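5-oxopent-3-ene-1,2,5-tricarboxylate decarboxylase (PDB 6IYM) belongs to the fumarylacetoacetate hydrolase family and binds a magnesium ion through acidic side chains in a two-chain assembly. Local coordinates at residues R136-E141 with E224-M229; T98-S103 with Q167-K172. All coordinates share one frame; numbering follows the deposited sequence.

Both interactions belong to the fumarylacetoacetate hydrolase domain of the protein, and both touch the second subunit. The centres of interaction 1 and interaction 2 are about 23 Å apart. The nearest atoms of interactions 1 and 2 are about 8 Å apart, so the two do not meet within one chain. Interaction 2 is the one at the metal site: the side chain of K172 lies about 4 Å from the bound magnesium ion, which is held by E124, E126 and D155. Interaction 1 joins a loop to the end of a helix nearer the edge of the chain. The dimer connects the two places. R227 O of interaction 1 accepts a hydrogen bond from R170 NH2 of the second subunit, and M229 packs on F169 of that subunit.

Interaction 1. Residues R136-E141 with E224-M229; sequences RDLTPE and EVSRGM
D137 turns its CG beside its own backbone N (chi1 -53°), and the carboxylate reaches the turn at S226-G228. R136 has CG anti to its backbone N (chi1 -166°), which lays CG against S226 O and the carbonyl carbon of M229. Three hydrogen bonds join the segments. G228 N donates to D137 OD1 at 2.9 Å, a nearly straight bond on the syn side of the carboxylate. D137 N donates to S226 O at 2.8 Å. L138 N donates to S226 OG at 3.0 Å. That hydroxyl also bonds to L222 O in the preceding helix, so it links the loop to the helix end. The other carboxylate oxygen, D137 OD2, forms a salt bridge with R136 NE at 2.8 Å. D137 OD2 lies close to the plane of the guanidinium, while G228 CA sits over one face of that group, offset toward its rim. The carboxylate thus grips the turn with one oxygen and holds R136 NE with the other. R136 NH1 has a further salt-bridge partner, E112 OE2 of the second subunit. The contact ties the loop between strands 121-131 and 147-158 to the chain just after helix 218-225, beside the second subunit.

Interaction 2. Residues T98-S103 with Q167-K172; sequences TKAPSS and QFFRGK
The magnesium site of this fumarylacetoacetate hydrolase fold is flanked by a lysine pair, K99 at the end of strand 96-99 and K172 in the loop before strand 178-186. K99 bends at chi3 (87°), which brings K99 CE to 3.4 Å from K172 O, and again at chi4, which turns NZ onto that oxygen. K99 CG is also 3.4 Å from K172 O. K99 NZ donates to K172 O at 2.8 Å, in the carbonyl plane and on a lone pair. K99 NZ also forms a salt bridge with D155 OD1 and a hydrogen bond to F177 O. K172 NZ hydrogen-bonds to D155 OD2, the other oxygen of this magnesium ligand, and to T157 OG1. The two lysines therefore hold both oxygens of this carboxylate and would help to fix its rotation. F169 has CG anti to its backbone N (chi1 173°), and its ring lies beside T98 and A100. The ring edge meets T98 O, with F169 CD1 3.7 Å from T98 O. T98 OG1 lies near the same ring and bonds to N71 ND2 and to T98 OG1 of the second subunit. One atom further round the ring, F169 CE1 touches A100 CB at 4.2 Å.

Interaction 1. Residues R136-E141 with E224-M229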
loop_
_atom_site.group_PDB
_atom_site.type_symbol
_atom_site.label_atom_id
_atom_site.label_comp_id
_atom_site.label_asym_id
_atom_site.label_seq_id
_atom_site.Cartn_x
_atom_site.Cartn_y
_atom_site.Cartn_z
ATOM N N ARG A 136 11.617 11.567 6.648
ATOM C CA ARG A 136 10.343 12.313 6.617
ATOM C C ARG A 136 10.678 13.781 6.394
ATOM O O ARG A 136 11.788 14.148 6.748
ATOM C CB ARG A 136 9.639 12.069 7.946
ATOM C CG ARG A 136 8.180 12.470 7.951
ATOM C CD ARG A 136 7.652 12.305 9.355
ATOM N NE ARG A 136 7.226 13.574 9.906
ATOM C CZ ARG A 136 6.369 13.709 10.901
ATOM N NH1 ARG A 136 5.847 12.647 11.481
ATOM N NH2 ARG A 136 6.019 14.912 11.300
ATOM N N ASP A 137 9.761 14.561 5.826
ATOM C CA ASP A 137 9.917 16.037 5.705
ATOM C C ASP A 137 11.261 16.320 5.032
ATOM O O ASP A 137 12.086 17.055 5.589
ATOM C CB ASP A 137 9.780 16.690 7.080
ATOM C CG ASP A 137 8.492 16.270 7.757
ATOM O OD1 ASP A 137 7.451 16.375 7.111
ATOM O OD2 ASP A 137 8.560 15.772 8.895
ATOM N N LEU A 138 11.463 15.694 3.877
ATOM C CA LEU A 138 12.643 15.888 3.009
ATOM C C LEU A 138 12.693 17.340 2.515
ATOM O O LEU A 138 11.643 17.998 2.347
ATOM C CB LEU A 138 12.590 14.842 1.883
ATOM C CG LEU A 138 13.259 13.500 2.222
ATOM C CD1 LEU A 138 12.821 12.980 3.576
ATOM C CD2 LEU A 138 13.017 12.430 1.152
ATOM N N THR A 139 13.907 17.854 2.351
ATOM C CA THR A 139 14.183 19.223 1.843
ATOM C C THR A 139 14.815 19.121 0.463
ATOM O O THR A 139 15.377 18.086 0.121
ATOM C CB THR A 139 15.141 19.981 2.774
ATOM O OG1 THR A 139 16.432 19.368 2.704
ATOM C CG2 THR A 139 14.670 19.992 4.213
ATOM N N PRO A 140 14.785 20.210 -0.334
ATOM C CA PRO A 140 15.590 20.306 -1.548
ATOM C C PRO A 140 17.054 19.879 -1.357
ATOM O O PRO A 140 17.611 19.297 -2.269
ATOM C CB PRO A 140 15.492 21.801 -1.883
ATOM C CG PRO A 140 14.128 22.208 -1.392
ATOM C CD PRO A 140 13.925 21.390 -0.135
ATOM N N GLU A 141 17.610 20.114 -0.163
ATOM C CA GLU A 141 19.052 19.913 0.159
ATOM C C GLU A 141 19.353 18.435 0.483
ATOM O O GLU A 141 20.497 18.007 0.223
ATOM C CB GLU A 141 19.443 20.845 1.322
ATOM C CG GLU A 141 20.946 21.080 1.474
ATOM C CD GLU A 141 21.762 19.918 2.031
ATOM O OE1 GLU A 141 21.207 19.138 2.828
ATOM O OE2 GLU A 141 22.956 19.785 1.664
ATOM N N GLU A 224 7.360 16.863 -1.370
ATOM C CA GLU A 224 5.890 16.953 -1.160
ATOM C C GLU A 224 5.341 15.653 -0.551
ATOM O O GLU A 224 4.478 15.719 0.333
ATOM C CB GLU A 224 5.201 17.241 -2.491
ATOM C CG GLU A 224 5.398 18.655 -2.978
ATOM C CD GLU A 224 4.559 19.655 -2.212
ATOM O OE1 GLU A 224 3.310 19.574 -2.321
ATOM O OE2 GLU A 224 5.151 20.483 -1.478
ATOM N N VAL A 225 5.805 14.504 -1.032
ATOM C CA VAL A 225 5.284 13.162 -0.649
ATOM C C VAL A 225 5.577 12.926 0.828
ATOM O O VAL A 225 4.713 12.382 1.506
ATOM C CB VAL A 225 5.881 12.063 -1.549
ATOM C CG1 VAL A 225 5.569 10.667 -1.059
ATOM C CG2 VAL A 225 5.371 12.221 -2.969
ATOM N N SER A 226 6.749 13.340 1.293
ATOM C CA SER A 226 7.290 12.988 2.626
ATOM C C SER A 226 6.804 13.955 3.705
ATOM O O SER A 226 7.247 13.806 4.838
ATOM C CB SER A 226 8.778 12.987 2.604
ATOM O OG SER A 226 9.279 14.301 2.408
ATOM N N ARG A 227 5.980 14.941 3.359
ATOM C CA ARG A 227 5.481 15.956 4.317
ATOM C C ARG A 227 4.500 15.302 5.309
ATOM O O ARG A 227 3.332 15.034 4.922
ATOM C CB ARG A 227 4.820 17.119 3.573
ATOM C CG ARG A 227 5.591 18.425 3.642
ATOM C CD ARG A 227 4.656 19.574 3.335
ATOM N NE ARG A 227 5.142 20.373 2.226
ATOM C CZ ARG A 227 4.433 21.312 1.607
ATOM N NH1 ARG A 227 3.188 21.568 1.987
ATOM N NH2 ARG A 227 4.980 21.995 0.614
ATOM N N GLY A 228 4.951 15.087 6.550
ATOM C CA GLY A 228 4.177 14.396 7.604
ATOM C C GLY A 228 4.030 12.900 7.338
ATOM O O GLY A 228 3.321 12.234 8.116
ATOM N N MET A 229 4.654 12.372 6.280
ATOM C CA MET A 229 4.597 10.915 5.944
ATOM C C MET A 229 6.010 10.358 5.767
ATOM O O MET A 229 6.714 10.802 4.829
ATOM C CB MET A 229 3.801 10.635 4.671
ATOM C CG MET A 229 3.393 9.168 4.604
ATOM S SD MET A 229 2.570 8.720 3.062
ATOM C CE MET A 229 3.917 8.896 1.904
#

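Interaction 2. Residues T98-S103 with Q167-K172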
loop_
_atom_site.group_PDB
_atom_site.type_symbol
_atom_site.label_atom_id
_atom_site.label_comp_id
_atom_site.label_asym_id
_atom_site.label_seq_id
_atom_site.Cartn_x
_atom_site.Cartn_y
_atom_site.Cartn_z
ATOM N N THR A 98 -1.985 4.415 -4.905
ATOM C CA THR A 98 -1.046 3.275 -4.783
ATOM C C THR A 98 -1.450 2.117 -5.690
ATOM O O THR A 98 -2.605 2.068 -6.199
ATOM C CB THR A 98 -0.949 2.845 -3.318
ATOM O OG1 THR A 98 -2.182 2.243 -2.916
ATOM C CG2 THR A 98 -0.604 4.006 -2.423
ATOM N N LYS A 99 -0.510 1.197 -5.844
ATOM C CA LYS A 99 -0.696 -0.105 -6.524
ATOM C C LYS A 99 -0.270 -1.203 -5.555
ATOM O O LYS A 99 0.852 -1.102 -5.071
ATOM C CB LYS A 99 0.169 -0.173 -7.779
ATOM C CG LYS A 99 -0.289 0.751 -8.899
ATOM C CD LYS A 99 0.747 0.864 -9.975
ATOM C CE LYS A 99 0.616 -0.229 -11.021
ATOM N NZ LYS A 99 -0.585 -0.014 -11.876
ATOM N N ALA A 100 -1.152 -2.168 -5.268
ATOM C CA ALA A 100 -0.850 -3.342 -4.415
ATOM C C ALA A 100 0.400 -4.014 -4.959
ATOM O O ALA A 100 0.560 -4.078 -6.179
ATOM C CB ALA A 100 -2.001 -4.303 -4.369
ATOM N N PRO A 101 1.327 -4.462 -4.072
ATOM C CA PRO A 101 2.516 -5.217 -4.470
ATOM C C PRO A 101 2.194 -6.541 -5.190
ATOM O O PRO A 101 2.948 -6.958 -5.995
ATOM C CB PRO A 101 3.195 -5.558 -3.136
ATOM C CG PRO A 101 2.704 -4.528 -2.173
ATOM C CD PRO A 101 1.287 -4.230 -2.620
ATOM N N SER A 102 1.044 -7.137 -4.896
ATOM C CA SER A 102 0.517 -8.328 -5.598
ATOM C C SER A 102 0.436 -8.061 -7.123
ATOM O O SER A 102 0.344 -9.037 -7.848
ATOM C CB SER A 102 -0.817 -8.705 -5.024
ATOM O OG SER A 102 -1.763 -7.638 -5.183
ATOM N N SER A 103 0.444 -6.798 -7.600
ATOM C CA SER A 103 0.300 -6.459 -9.054
ATOM C C SER A 103 1.641 -6.476 -9.789
ATOM O O SER A 103 1.616 -6.498 -11.045
ATOM C CB SER A 103 -0.416 -5.160 -9.282
ATOM O OG SER A 103 0.395 -4.046 -8.941
ATOM N N GLN A 167 -11.955 5.829 -6.715
ATOM C CA GLN A 167 -10.522 5.922 -6.352
ATOM C C GLN A 167 -9.747 4.986 -7.271
ATOM O O GLN A 167 -10.312 3.969 -7.640
ATOM C CB GLN A 167 -10.336 5.557 -4.887
ATOM C CG GLN A 167 -11.091 6.497 -3.979
ATOM C CD GLN A 167 -10.312 7.751 -3.732
ATOM O OE1 GLN A 167 -9.129 7.702 -3.372
ATOM N NE2 GLN A 167 -10.986 8.877 -3.904
ATOM N N PHE A 168 -8.512 5.339 -7.639
ATOM C CA PHE A 168 -7.772 4.654 -8.734
ATOM C C PHE A 168 -7.274 3.268 -8.296
ATOM O O PHE A 168 -7.026 2.441 -9.187
ATOM C CB PHE A 168 -6.661 5.564 -9.263
ATOM C CG PHE A 168 -7.146 6.831 -9.917
ATOM C CD1 PHE A 168 -8.468 6.990 -10.297
ATOM C CD2 PHE A 168 -6.259 7.854 -10.177
ATOM C CE1 PHE A 168 -8.903 8.165 -10.887
ATOM C CE2 PHE A 168 -6.686 9.024 -10.782
ATOM C CZ PHE A 168 -8.008 9.176 -11.139
ATOM N N PHE A 169 -7.198 3.002 -6.987
ATOM C CA PHE A 169 -6.517 1.840 -6.360
ATOM C C PHE A 169 -6.831 0.527 -7.078
ATOM O O PHE A 169 -5.903 -0.139 -7.538
ATOM C CB PHE A 169 -6.944 1.648 -4.902
ATOM C CG PHE A 169 -6.402 0.376 -4.302
ATOM C CD1 PHE A 169 -5.042 0.170 -4.203
ATOM C CD2 PHE A 169 -7.249 -0.619 -3.860
ATOM C CE1 PHE A 169 -4.549 -1.003 -3.656
ATOM C CE2 PHE A 169 -6.753 -1.783 -3.306
ATOM C CZ PHE A 169 -5.410 -1.979 -3.214
ATOM N N ARG A 170 -8.101 0.144 -7.130
ATOM C CA ARG A 170 -8.528 -1.172 -7.661
ATOM C C ARG A 170 -8.143 -1.277 -9.145
ATOM O O ARG A 170 -7.529 -2.270 -9.497
ATOM C CB ARG A 170 -10.028 -1.426 -7.473
ATOM C CG ARG A 170 -10.449 -2.788 -8.004
ATOM C CD ARG A 170 -11.699 -3.394 -7.378
ATOM N NE ARG A 170 -12.218 -4.408 -8.288
ATOM C CZ ARG A 170 -11.704 -5.613 -8.444
ATOM N NH1 ARG A 170 -10.655 -6.012 -7.744
ATOM N NH2 ARG A 170 -12.243 -6.433 -9.321
ATOM N N GLY A 171 -8.514 -0.302 -9.969
ATOM C CA GLY A 171 -8.267 -0.339 -11.426
ATOM C C GLY A 171 -6.783 -0.326 -11.768
ATOM O O GLY A 171 -6.472 -0.601 -12.941
ATOM N N LYS A 172 -5.892 -0.065 -10.793
ATOM C CA LYS A 172 -4.414 -0.048 -10.998
ATOM C C LYS A 172 -3.743 -1.250 -10.326
ATOM O O LYS A 172 -2.516 -1.369 -10.443
ATOM C CB LYS A 172 -3.842 1.285 -10.513
ATOM C CG LYS A 172 -4.257 2.447 -11.404
ATOM C CD LYS A 172 -3.673 3.785 -11.095
ATOM C CE LYS A 172 -4.042 4.829 -12.140
ATOM N NZ LYS A 172 -3.028 4.966 -13.219
#